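Local coordinates for aminoglycoside-O-phosphotransferase VIII (Streptomyces rimosus, PDB 4H05), which transfers phosphate from ATP to the 3'-hydroxyl of aminoglycoside antibiotics, a reaction that gives resistance to these drugs, at residues A[177-182]-A[264-269]; A[44-49]-A[90-95]; A[115-120]-A[247-252]; A[143-148]-A[169-174]; A[98-103]-A[236-241]. All blocks are in the same frame, centred on the assembly; numbering follows the deposited sequence.

Contact 1: residues A[177-182]-A[264-269]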
# COMPACT_ATOMS: atom_id res chain seq x y z
N THR A 177 -8.78 -8.22 20.54
CA THR A 177 -9.29 -8.92 19.37
C THR A 177 -8.26 -9.65 18.53
O THR A 177 -8.64 -10.30 17.57
CB THR A 177 -10.08 -7.94 18.50
OG1 THR A 177 -9.32 -6.73 18.27
CG2 THR A 177 -11.37 -7.55 19.27
N ARG A 178 -6.98 -9.67 18.85
CA ARG A 178 -6.06 -10.31 17.87
C ARG A 178 -6.51 -11.70 17.48
O ARG A 178 -6.95 -12.45 18.29
CB ARG A 178 -4.56 -10.25 18.25
CG ARG A 178 -3.87 -11.51 18.69
CD ARG A 178 -2.46 -11.14 19.22
NE ARG A 178 -1.37 -11.77 18.48
CZ ARG A 178 -0.07 -11.45 18.55
NH1 ARG A 178 0.40 -10.49 19.35
NH2 ARG A 178 0.79 -12.13 17.81
N PRO A 179 -6.44 -12.03 16.19
CA PRO A 179 -6.84 -13.38 15.80
C PRO A 179 -6.05 -14.52 16.46
O PRO A 179 -4.88 -14.35 16.83
CB PRO A 179 -6.65 -13.37 14.29
CG PRO A 179 -6.85 -11.95 13.93
CD PRO A 179 -6.14 -11.21 15.01
N ALA A 180 -6.75 -15.64 16.65
CA ALA A 180 -6.18 -16.94 17.02
C ALA A 180 -5.08 -17.49 16.06
O ALA A 180 -4.11 -18.08 16.49
CB ALA A 180 -7.32 -17.96 17.10
N ASP A 181 -5.27 -17.30 14.75
CA ASP A 181 -4.41 -17.92 13.73
C ASP A 181 -4.14 -16.86 12.64
O ASP A 181 -4.88 -15.89 12.53
CB ASP A 181 -5.17 -19.08 13.12
CG ASP A 181 -6.41 -18.61 12.40
OD1 ASP A 181 -7.39 -18.32 13.14
OD2 ASP A 181 -6.37 -18.44 11.13
N GLU A 182 -3.05 -17.01 11.88
CA GLU A 182 -2.76 -16.18 10.72
C GLU A 182 -2.82 -17.15 9.58
O GLU A 182 -2.05 -18.09 9.58
CB GLU A 182 -1.36 -15.56 10.77
CG GLU A 182 -1.21 -14.39 11.69
CD GLU A 182 0.22 -14.02 11.86
OE1 GLU A 182 0.58 -12.92 11.37
OE2 GLU A 182 0.97 -14.82 12.45
N ALA A 264 -12.41 -7.01 10.37
CA ALA A 264 -12.54 -5.98 11.40
C ALA A 264 -11.19 -5.74 12.08
O ALA A 264 -10.76 -4.59 12.20
CB ALA A 264 -13.66 -6.30 12.39
N PHE A 265 -10.47 -6.83 12.35
CA PHE A 265 -9.20 -6.76 13.01
C PHE A 265 -8.19 -6.07 12.14
O PHE A 265 -7.49 -5.21 12.60
CB PHE A 265 -8.65 -8.11 13.41
CG PHE A 265 -7.31 -8.00 14.08
CD1 PHE A 265 -7.21 -7.65 15.40
CD2 PHE A 265 -6.15 -8.15 13.35
CE1 PHE A 265 -5.99 -7.49 16.01
CE2 PHE A 265 -4.92 -8.03 13.93
CZ PHE A 265 -4.82 -7.68 15.27
N TYR A 266 -8.17 -6.36 10.86
CA TYR A 266 -7.13 -5.76 10.00
C TYR A 266 -7.47 -4.36 9.58
O TYR A 266 -6.58 -3.54 9.33
CB TYR A 266 -6.73 -6.73 8.84
CG TYR A 266 -5.93 -7.94 9.35
CD1 TYR A 266 -4.61 -7.79 9.76
CD2 TYR A 266 -6.49 -9.19 9.46
CE1 TYR A 266 -3.90 -8.83 10.27
CE2 TYR A 266 -5.76 -10.28 9.98
CZ TYR A 266 -4.49 -10.04 10.43
OH TYR A 266 -3.78 -11.00 10.96
N ARG A 267 -8.75 -3.98 9.64
CA ARG A 267 -9.12 -2.59 9.53
C ARG A 267 -8.65 -1.79 10.76
O ARG A 267 -8.26 -0.64 10.62
CB ARG A 267 -10.65 -2.37 9.38
CG ARG A 267 -11.29 -2.52 7.98
CD ARG A 267 -12.76 -1.94 7.94
NE ARG A 267 -13.52 -3.16 7.83
CZ ARG A 267 -14.28 -3.76 8.72
NH1 ARG A 267 -14.67 -3.19 9.83
NH2 ARG A 267 -14.70 -4.97 8.41
N LEU A 268 -8.76 -2.39 11.94
CA LEU A 268 -8.32 -1.76 13.19
C LEU A 268 -6.80 -1.66 13.25
O LEU A 268 -6.22 -0.58 13.54
CB LEU A 268 -8.84 -2.56 14.41
CG LEU A 268 -8.23 -2.19 15.74
CD1 LEU A 268 -8.56 -0.73 16.16
CD2 LEU A 268 -8.65 -3.27 16.79
N LEU A 269 -6.14 -2.75 12.90
CA LEU A 269 -4.66 -2.63 12.81
C LEU A 269 -4.17 -1.45 11.98
O LEU A 269 -3.16 -0.77 12.32
CB LEU A 269 -4.07 -3.95 12.29
CG LEU A 269 -2.55 -4.01 12.17
CD1 LEU A 269 -1.92 -3.85 13.57
CD2 LEU A 269 -2.12 -5.31 11.44
O HOH W 1 -5.12 -13.39 11.30
O HOH W 2 -1.17 -11.25 9.81
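Phe265 holds CG anti to its backbone N (chi1 179°), on the side facing residues 177-179; the ring beyond it meets Thr177, Arg178 and Pro179. On Thr177, a chi1 of 49° sets OG1 between the backbone N and the carbonyl carbon. OG1 there lies in the plane of the Phe265 ring, at its edge, 3.7 Å from Phe265 CD1. The same OG1 touches Leu268 CD2 and is hydrogen-bonded to Glu173 O, one turn back in helix 167-177. Pro179 takes one face of the ring. Its CD sits 3.4 Å from the Phe265 centroid, 9° off the ring normal, a clear CH-pi contact. Arg178 CA comes obliquely to 3.4 Å from Phe265 CE1, while the Arg178 guanidinium leads away. Tyr266 meets the loop through two waters. Its OH donates to one water at 2.8 Å, and that water donates to Asp181 O. A second water donates both to Tyr266 OH, at 2.9 Å, and to Glu182 OE1. Glu182 OE1 also receives a hydrogen bond from Leu137 N. The contact packs helix 260-270 against the loop leading to strand 184-187. Its chemistry is divided: Phe265 meets residues 177-179 by direct van der Waals and CH-pi contact, and the Tyr266 hydroxyl, both donor and acceptor, reaches Asp181 and Glu182 through water.

Contact 2: residues A[44-49]-A[90-95]; sequences ELFVKV and LVTEAV
Phe46 and Lys48 pair with Thr92 and Leu90 as antiparallel neighbours, the strand axes 4.5 Å apart at 158°. These strands lie in the five-stranded sheet of the N-terminal lobe of a protein-kinase-like fold. Phe46 with Thr92 and Lys48 with Leu90 are hydrogen-bonded pairs, each with two N-H to O bonds. Val47 with Val91 is a non-hydrogen-bonded pair. On the face bearing these two valines, the side chains lie side by side, with Val47 CG2 4.1 Å from Val91 CG2. Leu14 of helix 6-17 also packs on Val91. The Phe46 ring, on the face shared with Thr92, reaches past the end of strand 86-93. One face of the ring receives Ala94 CA, 3.6 Å from the centroid and 10° off the normal, a CH-pi contact. Ala94 CB is 3.3 Å from Phe46 CE2, and Val95 CG2 touches Phe46 CE1. Ala94 N is in turn bonded to Glu44 O. Lys48 NZ forms salt bridges with Glu61 and Asp210, the latter a predicted magnesium ligand. This is consistent with the strand lysine and helix glutamate pair of kinase-like enzymes. Near Lys48, one water donates to Leu90 O at 2.9 Å and, weakly, to Phe46 O.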
# COMPACT_ATOMS: atom_id res chain seq x y z
N GLU A 44 9.27 8.66 -17.81
CA GLU A 44 8.60 9.14 -16.60
C GLU A 44 9.09 8.29 -15.52
O GLU A 44 9.24 7.12 -15.73
CB GLU A 44 7.07 9.05 -16.65
CG GLU A 44 6.47 10.04 -17.63
CD GLU A 44 5.20 10.78 -17.17
OE1 GLU A 44 4.72 10.58 -16.02
OE2 GLU A 44 4.70 11.61 -17.98
N LEU A 45 9.46 8.93 -14.40
CA LEU A 45 9.84 8.28 -13.16
C LEU A 45 8.91 8.71 -12.04
O LEU A 45 8.36 9.82 -12.01
CB LEU A 45 11.24 8.66 -12.74
CG LEU A 45 12.24 8.45 -13.89
CD1 LEU A 45 13.56 9.07 -13.57
CD2 LEU A 45 12.50 6.95 -14.18
N PHE A 46 8.77 7.82 -11.10
CA PHE A 46 8.22 8.15 -9.81
C PHE A 46 9.34 8.31 -8.78
O PHE A 46 10.25 7.45 -8.69
CB PHE A 46 7.32 6.98 -9.33
CG PHE A 46 6.03 6.79 -10.08
CD1 PHE A 46 5.26 5.62 -9.83
CD2 PHE A 46 5.55 7.70 -11.04
CE1 PHE A 46 4.05 5.40 -10.51
CE2 PHE A 46 4.35 7.46 -11.71
CZ PHE A 46 3.60 6.30 -11.44
N VAL A 47 9.26 9.35 -7.94
CA VAL A 47 10.29 9.64 -6.90
C VAL A 47 9.59 9.84 -5.58
O VAL A 47 8.62 10.58 -5.50
CB VAL A 47 11.09 10.89 -7.20
CG1 VAL A 47 11.93 11.28 -6.00
CG2 VAL A 47 11.89 10.73 -8.50
N LYS A 48 10.03 9.09 -4.58
CA LYS A 48 9.50 9.15 -3.24
C LYS A 48 10.67 9.55 -2.35
O LYS A 48 11.76 9.00 -2.47
CB LYS A 48 8.91 7.79 -2.77
CG LYS A 48 7.58 7.46 -3.43
CD LYS A 48 6.96 6.09 -3.12
CE LYS A 48 6.93 5.75 -1.67
NZ LYS A 48 6.35 4.40 -1.45
N VAL A 49 10.43 10.52 -1.49
CA VAL A 49 11.40 10.88 -0.47
C VAL A 49 10.61 10.89 0.83
O VAL A 49 9.48 11.39 0.89
CB VAL A 49 12.03 12.28 -0.79
CG1 VAL A 49 13.29 12.54 0.05
CG2 VAL A 49 12.41 12.37 -2.26
N LEU A 90 13.49 6.91 -3.03
CA LEU A 90 13.37 5.79 -3.95
C LEU A 90 12.92 6.33 -5.32
O LEU A 90 11.93 7.06 -5.43
CB LEU A 90 12.27 4.89 -3.39
CG LEU A 90 11.76 3.74 -4.21
CD1 LEU A 90 12.81 2.69 -4.10
CD2 LEU A 90 10.41 3.23 -3.67
N VAL A 91 13.63 5.96 -6.36
CA VAL A 91 13.26 6.29 -7.71
C VAL A 91 12.92 4.99 -8.49
O VAL A 91 13.70 4.02 -8.50
CB VAL A 91 14.45 7.01 -8.40
CG1 VAL A 91 14.04 7.40 -9.80
CG2 VAL A 91 14.95 8.20 -7.53
N THR A 92 11.78 5.01 -9.19
CA THR A 92 11.36 3.96 -10.04
C THR A 92 10.87 4.48 -11.35
O THR A 92 10.52 5.64 -11.48
CB THR A 92 10.21 3.11 -9.44
OG1 THR A 92 8.95 3.79 -9.53
CG2 THR A 92 10.49 2.77 -7.95
N GLU A 93 10.88 3.61 -12.34
CA GLU A 93 10.17 3.91 -13.57
C GLU A 93 8.73 4.12 -13.22
O GLU A 93 8.26 3.47 -12.33
CB GLU A 93 10.31 2.74 -14.55
CG GLU A 93 11.78 2.62 -14.95
CD GLU A 93 12.04 1.59 -16.04
OE1 GLU A 93 11.12 0.82 -16.35
OE2 GLU A 93 13.19 1.57 -16.54
N ALA A 94 8.06 5.08 -13.86
CA ALA A 94 6.69 5.37 -13.56
C ALA A 94 5.90 4.16 -14.03
O ALA A 94 6.40 3.46 -14.91
CB ALA A 94 6.25 6.63 -14.30
N VAL A 95 4.75 3.88 -13.41
CA VAL A 95 3.83 2.78 -13.86
C VAL A 95 2.76 3.41 -14.76
O VAL A 95 2.12 4.34 -14.34
CB VAL A 95 3.11 2.09 -12.64
CG1 VAL A 95 2.19 0.96 -13.10
CG2 VAL A 95 4.13 1.55 -11.66
O HOH W 3 9.42 5.87 -6.24

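Contact 3: residues A[115-120]-A[247-252]; sequences ALAGLA and LREYGR
Glu249 is the first of residues 247-252 to touch residues 115-120, and it does so with its aliphatic part. CG is anti to the backbone N (chi1 174°) and lies 3.5 Å from Ala117 CB. It also comes within 4.1 Å of Gly118 N. Beyond CG the chain bends. The carboxylate forms a salt bridge through OE2 with Arg121. Tyr250 follows. Its backbone N is 3.7 Å from Ala117 CB. The Tyr250 ring turns its edge to the neighbouring helix: Ala120 CB lies near the ring plane, 3.9 Å from Tyr250 CE1, and Ala117 O is also near that plane. Arg252, which is poorly ordered, returns to Glu249 OE1 with a salt bridge whose hydrogen bond is weak. The two helix segments run at 30° with axes 8.1 Å apart, and the small residues Ala117, Gly118 and Ala120 suit so close an approach. Between the two segments the contact is van der Waals packing, mostly of carbon atoms. The charge of Glu249 is probably balanced by Arg121 and, more weakly, Arg252, while hydrogen bonds with His124 and Arg219 satisfy the hydroxyl of the buried Tyr250.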
# COMPACT_ATOMS: atom_id res chain seq x y z
N ALA A 115 -10.26 -6.94 -11.42
CA ALA A 115 -8.80 -6.91 -11.65
C ALA A 115 -8.11 -6.81 -10.28
O ALA A 115 -7.11 -7.49 -10.03
CB ALA A 115 -8.41 -5.76 -12.60
N LEU A 116 -8.70 -6.02 -9.38
CA LEU A 116 -8.14 -5.90 -8.03
C LEU A 116 -8.08 -7.26 -7.36
O LEU A 116 -7.02 -7.70 -6.90
CB LEU A 116 -8.87 -4.89 -7.19
CG LEU A 116 -8.53 -3.42 -7.45
CD1 LEU A 116 -9.48 -2.57 -6.64
CD2 LEU A 116 -7.12 -2.98 -7.07
N ALA A 117 -9.18 -7.98 -7.38
CA ALA A 117 -9.23 -9.32 -6.86
C ALA A 117 -8.19 -10.24 -7.51
O ALA A 117 -7.59 -11.09 -6.83
CB ALA A 117 -10.65 -9.88 -7.05
N GLY A 118 -8.01 -10.11 -8.82
CA GLY A 118 -7.06 -10.94 -9.56
C GLY A 118 -5.63 -10.69 -9.13
O GLY A 118 -4.78 -11.57 -9.09
N LEU A 119 -5.36 -9.46 -8.78
CA LEU A 119 -4.03 -9.07 -8.36
C LEU A 119 -3.81 -9.60 -6.94
O LEU A 119 -2.75 -10.14 -6.64
CB LEU A 119 -3.89 -7.54 -8.41
CG LEU A 119 -2.59 -7.08 -7.77
CD1 LEU A 119 -1.44 -7.53 -8.66
CD2 LEU A 119 -2.58 -5.59 -7.56
N ALA A 120 -4.83 -9.46 -6.10
CA ALA A 120 -4.87 -10.08 -4.74
C ALA A 120 -4.58 -11.60 -4.77
O ALA A 120 -3.76 -12.10 -4.03
CB ALA A 120 -6.20 -9.74 -4.03
N LEU A 247 -15.31 -10.07 -4.34
CA LEU A 247 -15.35 -11.31 -3.55
C LEU A 247 -15.64 -12.55 -4.36
O LEU A 247 -15.07 -13.61 -4.08
CB LEU A 247 -16.34 -11.22 -2.38
CG LEU A 247 -15.90 -10.60 -1.04
CD1 LEU A 247 -17.00 -10.94 -0.02
CD2 LEU A 247 -14.57 -11.15 -0.58
N ARG A 248 -16.48 -12.46 -5.38
CA ARG A 248 -16.70 -13.61 -6.33
C ARG A 248 -15.41 -14.00 -7.03
O ARG A 248 -15.06 -15.15 -7.04
CB ARG A 248 -17.75 -13.19 -7.38
CG ARG A 248 -18.14 -14.25 -8.47
CD ARG A 248 -19.32 -13.73 -9.32
NE ARG A 248 -20.22 -12.94 -8.44
CZ ARG A 248 -20.46 -11.63 -8.51
NH1 ARG A 248 -19.97 -10.86 -9.48
NH2 ARG A 248 -21.27 -11.08 -7.60
N GLU A 249 -14.71 -13.02 -7.61
CA GLU A 249 -13.40 -13.26 -8.25
C GLU A 249 -12.35 -13.77 -7.27
O GLU A 249 -11.69 -14.78 -7.51
CB GLU A 249 -12.91 -12.01 -8.99
CG GLU A 249 -11.49 -12.09 -9.59
CD GLU A 249 -11.30 -13.21 -10.61
OE1 GLU A 249 -12.37 -13.57 -11.18
OE2 GLU A 249 -10.12 -13.75 -10.78
N TYR A 250 -12.21 -13.14 -6.11
CA TYR A 250 -11.19 -13.66 -5.20
C TYR A 250 -11.49 -15.09 -4.82
O TYR A 250 -10.61 -15.94 -4.80
CB TYR A 250 -11.09 -12.82 -3.95
CG TYR A 250 -9.90 -13.22 -3.13
CD1 TYR A 250 -8.66 -12.73 -3.40
CD2 TYR A 250 -10.03 -14.15 -2.12
CE1 TYR A 250 -7.56 -13.06 -2.60
CE2 TYR A 250 -8.94 -14.51 -1.32
CZ TYR A 250 -7.71 -13.94 -1.56
OH TYR A 250 -6.66 -14.36 -0.80
N GLY A 251 -12.76 -15.37 -4.51
CA GLY A 251 -13.17 -16.77 -4.26
C GLY A 251 -12.81 -17.85 -5.29
O GLY A 251 -12.78 -19.02 -4.96
N ARG A 252 -12.47 -17.50 -6.52
CA ARG A 252 -12.15 -18.56 -7.51
C ARG A 252 -11.02 -19.64 -7.31
O ARG A 252 -11.39 -20.80 -7.19
CB ARG A 252 -12.08 -17.96 -8.89
CG ARG A 252 -13.44 -17.48 -9.42
CD ARG A 252 -13.32 -16.80 -10.80
NE ARG A 252 -12.31 -17.45 -11.67
CZ ARG A 252 -11.71 -16.91 -12.73
NH1 ARG A 252 -11.99 -15.67 -13.14
NH2 ARG A 252 -10.80 -17.63 -13.40

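Contact 4: residues A[143-148]-A[169-174]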
# COMPACT_ATOMS: atom_id res chain seq x y z
N GLN A 143 4.67 -3.02 16.30
CA GLN A 143 4.72 -1.68 15.67
C GLN A 143 3.53 -0.77 16.13
O GLN A 143 3.65 0.45 16.21
CB GLN A 143 4.75 -1.72 14.15
CG GLN A 143 6.05 -2.21 13.51
CD GLN A 143 5.90 -2.56 12.03
OE1 GLN A 143 4.82 -2.88 11.55
NE2 GLN A 143 6.98 -2.52 11.31
N ALA A 144 2.37 -1.39 16.40
CA ALA A 144 1.17 -0.68 16.80
C ALA A 144 1.38 -0.11 18.23
O ALA A 144 1.23 1.07 18.46
CB ALA A 144 -0.03 -1.63 16.73
N ALA A 145 1.78 -0.95 19.16
CA ALA A 145 2.28 -0.44 20.46
C ALA A 145 3.35 0.69 20.35
O ALA A 145 3.23 1.69 20.99
CB ALA A 145 2.77 -1.59 21.32
N ARG A 146 4.40 0.56 19.56
CA ARG A 146 5.37 1.67 19.48
C ARG A 146 4.72 2.95 18.88
O ARG A 146 5.07 4.05 19.32
CB ARG A 146 6.67 1.32 18.71
CG ARG A 146 7.64 0.38 19.44
CD ARG A 146 8.78 -0.12 18.52
NE ARG A 146 9.90 -0.83 19.17
CZ ARG A 146 9.90 -2.11 19.58
NH1 ARG A 146 8.83 -2.89 19.47
NH2 ARG A 146 11.00 -2.61 20.13
N ALA A 147 3.80 2.82 17.92
CA ALA A 147 3.22 4.05 17.33
C ALA A 147 2.42 4.74 18.42
O ALA A 147 2.57 5.93 18.63
CB ALA A 147 2.36 3.76 16.12
N VAL A 148 1.60 3.99 19.14
CA VAL A 148 0.81 4.56 20.20
C VAL A 148 1.74 5.30 21.13
O VAL A 148 1.56 6.49 21.35
CB VAL A 148 0.11 3.51 21.07
CG1 VAL A 148 -0.44 4.19 22.33
CG2 VAL A 148 -1.02 2.86 20.28
N ARG A 169 -6.39 3.08 24.40
CA ARG A 169 -7.67 2.31 24.21
C ARG A 169 -7.71 1.58 22.86
O ARG A 169 -8.33 0.54 22.71
CB ARG A 169 -8.82 3.29 24.19
CG ARG A 169 -10.20 2.71 23.85
CD ARG A 169 -10.65 1.65 24.85
NE ARG A 169 -11.97 1.10 24.56
CZ ARG A 169 -12.22 -0.12 24.09
NH1 ARG A 169 -11.22 -0.97 23.82
NH2 ARG A 169 -13.48 -0.50 23.85
N LEU A 170 -7.08 2.17 21.85
CA LEU A 170 -7.00 1.54 20.51
C LEU A 170 -6.18 0.26 20.62
O LEU A 170 -6.61 -0.84 20.29
CB LEU A 170 -6.31 2.51 19.51
CG LEU A 170 -6.93 2.86 18.15
CD1 LEU A 170 -5.86 2.53 17.13
CD2 LEU A 170 -8.24 2.14 17.82
N LEU A 171 -5.01 0.42 21.20
CA LEU A 171 -4.13 -0.70 21.42
C LEU A 171 -4.75 -1.75 22.34
O LEU A 171 -4.55 -2.94 22.08
CB LEU A 171 -2.80 -0.20 21.94
CG LEU A 171 -1.73 -1.21 22.22
CD1 LEU A 171 -1.27 -1.70 20.83
CD2 LEU A 171 -0.62 -0.54 23.06
N ALA A 172 -5.50 -1.35 23.39
CA ALA A 172 -6.29 -2.37 24.18
C ALA A 172 -7.21 -3.18 23.21
O ALA A 172 -7.33 -4.41 23.31
CB ALA A 172 -7.13 -1.72 25.31
N GLU A 173 -7.86 -2.50 22.26
CA GLU A 173 -8.86 -3.19 21.43
C GLU A 173 -8.12 -4.16 20.53
O GLU A 173 -8.46 -5.30 20.39
CB GLU A 173 -9.74 -2.19 20.66
CG GLU A 173 -10.95 -2.78 19.93
CD GLU A 173 -11.93 -3.45 20.86
OE1 GLU A 173 -11.92 -3.10 22.03
OE2 GLU A 173 -12.68 -4.35 20.45
N LEU A 174 -6.99 -3.72 20.03
CA LEU A 174 -6.16 -4.54 19.12
C LEU A 174 -5.66 -5.83 19.77
O LEU A 174 -5.88 -6.92 19.24
CB LEU A 174 -4.99 -3.70 18.70
CG LEU A 174 -4.29 -3.76 17.37
CD1 LEU A 174 -2.88 -4.16 17.56
CD2 LEU A 174 -5.04 -4.46 16.23
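Leu171 meets Ala144, Ala145 and Val148 of helix 137-150 with CB and both methyls. Its CB starts the contact, 3.9 Å from Val148 CG2. CG is anti to the backbone N (chi1 -179°) and divides into two methyls that both turn to Ala145. CD1 lies against the backbone, 3.6 Å from Ala145 N and 4.0 Å from Ala144 C. CD2 lies against Ala145, 4.0 Å from Ala145 CB. One turn further along, Leu174 CD1 touches Ala144 CB at 3.9 Å. Leu174 also packs on Phe265 and Leu268 of helix 260-270, which joins a third helix to this apolar layer. The helix segments run antiparallel, at 169°, with their axes 10.0 Å apart. Within helix 167-177, Arg169 and Glu173 form a salt bridge one turn apart. The arrangement is an antiparallel helix pair, part of the helical portion of the C-terminal lobe, as in other aminoglycoside phosphotransferases.

Contact 5: residues A[98-103]-A[236-241]; sequences RPASAR and PWFGPE
Just after the linker between the two lobes, the turn at Ala100 to Arg103 meets Trp237 and Phe238, in the loop before helix 240-251. Arg103 lies over one face of the Trp237 indole. Its CG is anti to the backbone N (chi1 -177°). CB sits 3.6 Å from the centroid of the six-membered ring, 11° off the normal, a CH-pi contact. The chain continues over the five-membered ring, where CD is 3.7 Å from Trp237 NE1. CB, CG and CD make the contact; the guanidinium plane stands 82° from the ring, so it is not stacked on it. Ser101 O approaches the indole edge in plane, 3.6 Å from Trp237 CZ3. Ala100 O comes obliquely to the Phe238 ring, 3.2 Å from Phe238 CZ. One water accepts from Trp237 N at 3.1 Å and donates to Ala100 O. Its link to Ala102 O is too short to be trusted. Trp237 is the centre of an inverse gamma turn, with a weak bond from Phe238 N to Pro236 O. Gly239 occupies the N-cap position of helix 240-251. On the other segment, Ser101 OG bonds to Asp194. The turn lies near the predicted magnesium site, the Ser101 side chain about 8 Å from that of Asn195, where a kinase-like fold enters its C-terminal lobe.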
# COMPACT_ATOMS: atom_id res chain seq x y z
N ARG A 98 -3.98 4.21 -15.09
CA ARG A 98 -4.79 5.00 -14.20
C ARG A 98 -4.99 4.22 -12.88
O ARG A 98 -5.21 3.01 -12.89
CB ARG A 98 -6.13 5.28 -14.86
CG ARG A 98 -7.14 5.98 -13.94
CD ARG A 98 -8.49 6.02 -14.64
NE ARG A 98 -8.43 6.57 -15.99
CZ ARG A 98 -9.18 6.14 -17.02
NH1 ARG A 98 -10.04 5.15 -16.88
NH2 ARG A 98 -9.07 6.73 -18.21
N PRO A 99 -4.87 4.91 -11.75
CA PRO A 99 -5.08 4.19 -10.51
C PRO A 99 -6.53 3.79 -10.25
O PRO A 99 -7.44 4.46 -10.71
CB PRO A 99 -4.54 5.14 -9.45
CG PRO A 99 -4.42 6.50 -10.07
CD PRO A 99 -4.50 6.33 -11.58
N ALA A 100 -6.74 2.68 -9.56
CA ALA A 100 -8.05 2.17 -9.19
C ALA A 100 -8.91 3.18 -8.34
O ALA A 100 -10.12 3.07 -8.28
CB ALA A 100 -7.91 0.83 -8.46
N SER A 101 -8.17 4.02 -7.62
CA SER A 101 -8.45 5.33 -7.07
C SER A 101 -9.17 6.41 -7.93
O SER A 101 -9.86 7.29 -7.41
CB SER A 101 -7.04 5.92 -6.89
OG SER A 101 -6.93 6.59 -5.68
N ALA A 102 -8.88 6.47 -9.22
CA ALA A 102 -9.46 7.52 -10.06
C ALA A 102 -10.95 7.21 -10.20
O ALA A 102 -11.40 6.12 -9.83
CB ALA A 102 -8.79 7.59 -11.42
N ARG A 103 -11.70 8.18 -10.71
CA ARG A 103 -13.11 7.96 -11.05
C ARG A 103 -13.10 7.26 -12.42
O ARG A 103 -12.76 7.84 -13.43
CB ARG A 103 -13.89 9.29 -11.09
CG ARG A 103 -15.41 9.12 -11.36
CD ARG A 103 -16.27 10.41 -11.32
NE ARG A 103 -15.70 11.61 -11.96
CZ ARG A 103 -15.38 11.72 -13.26
NH1 ARG A 103 -15.53 10.70 -14.10
NH2 ARG A 103 -14.87 12.86 -13.72
N PRO A 236 -13.20 6.37 -3.25
CA PRO A 236 -13.29 5.79 -4.58
C PRO A 236 -14.71 5.37 -5.08
O PRO A 236 -15.70 5.23 -4.34
CB PRO A 236 -12.35 4.57 -4.46
CG PRO A 236 -12.61 4.10 -3.08
CD PRO A 236 -12.73 5.37 -2.27
N TRP A 237 -14.77 5.15 -6.37
CA TRP A 237 -16.02 5.01 -7.05
C TRP A 237 -16.33 3.57 -7.28
O TRP A 237 -16.24 3.04 -8.41
CB TRP A 237 -15.94 5.82 -8.33
CG TRP A 237 -16.04 7.27 -8.10
CD1 TRP A 237 -17.21 8.04 -8.09
CD2 TRP A 237 -14.94 8.21 -7.84
NE1 TRP A 237 -16.91 9.35 -7.87
CE2 TRP A 237 -15.57 9.53 -7.69
CE3 TRP A 237 -13.58 8.10 -7.68
CZ2 TRP A 237 -14.83 10.68 -7.41
CZ3 TRP A 237 -12.83 9.26 -7.37
CH2 TRP A 237 -13.44 10.53 -7.27
N PHE A 238 -16.69 2.92 -6.20
CA PHE A 238 -16.95 1.50 -6.21
C PHE A 238 -18.35 1.28 -5.64
O PHE A 238 -19.28 1.95 -6.04
CB PHE A 238 -15.79 0.77 -5.49
CG PHE A 238 -14.48 0.74 -6.30
CD1 PHE A 238 -13.33 1.34 -5.84
CD2 PHE A 238 -14.44 0.10 -7.56
CE1 PHE A 238 -12.17 1.34 -6.59
CE2 PHE A 238 -13.28 0.08 -8.32
CZ PHE A 238 -12.14 0.67 -7.83
N GLY A 239 -18.52 0.31 -4.76
CA GLY A 239 -19.71 0.23 -3.92
C GLY A 239 -20.04 -1.22 -3.68
O GLY A 239 -19.17 -2.12 -3.90
N PRO A 240 -21.29 -1.48 -3.24
CA PRO A 240 -21.62 -2.81 -2.75
C PRO A 240 -21.47 -3.90 -3.82
O PRO A 240 -21.12 -5.05 -3.54
CB PRO A 240 -23.10 -2.66 -2.27
CG PRO A 240 -23.59 -1.35 -2.80
CD PRO A 240 -22.37 -0.49 -3.00
N GLU A 241 -21.74 -3.54 -5.06
CA GLU A 241 -21.68 -4.51 -6.15
C GLU A 241 -20.24 -4.84 -6.56
O GLU A 241 -19.93 -5.95 -6.94
CB GLU A 241 -22.40 -3.95 -7.37
CG GLU A 241 -23.91 -3.90 -7.24
CD GLU A 241 -24.53 -3.55 -8.58
OE1 GLU A 241 -24.85 -2.35 -8.80
OE2 GLU A 241 -24.60 -4.46 -9.43
O HOH W 4 -12.29 4.57 -8.19

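Overall arrangement
Contact 2 comes first along the chain, in the sheet of the N-terminal lobe. The other four are in the C-terminal lobe. Contact 2 adjoins contact 5 in sequence, across the linker between lobes, although their centres are 23 Å apart. Contacts 3 and 5 share helix 240-251, have centres 15 Å apart and cross along the chain. Contact 4 lies within the span each encloses and closes before contact 1 opens. Contacts 1 and 4, centres 12 Å apart and 32 to 33 Å from contact 2, lie where helices 167-177 and 260-270 pack together. Lys48 of contact 2 reaches the predicted magnesium ligand Asp210 and contact 5 lies near Asn195, so both lobes border the probable metal site.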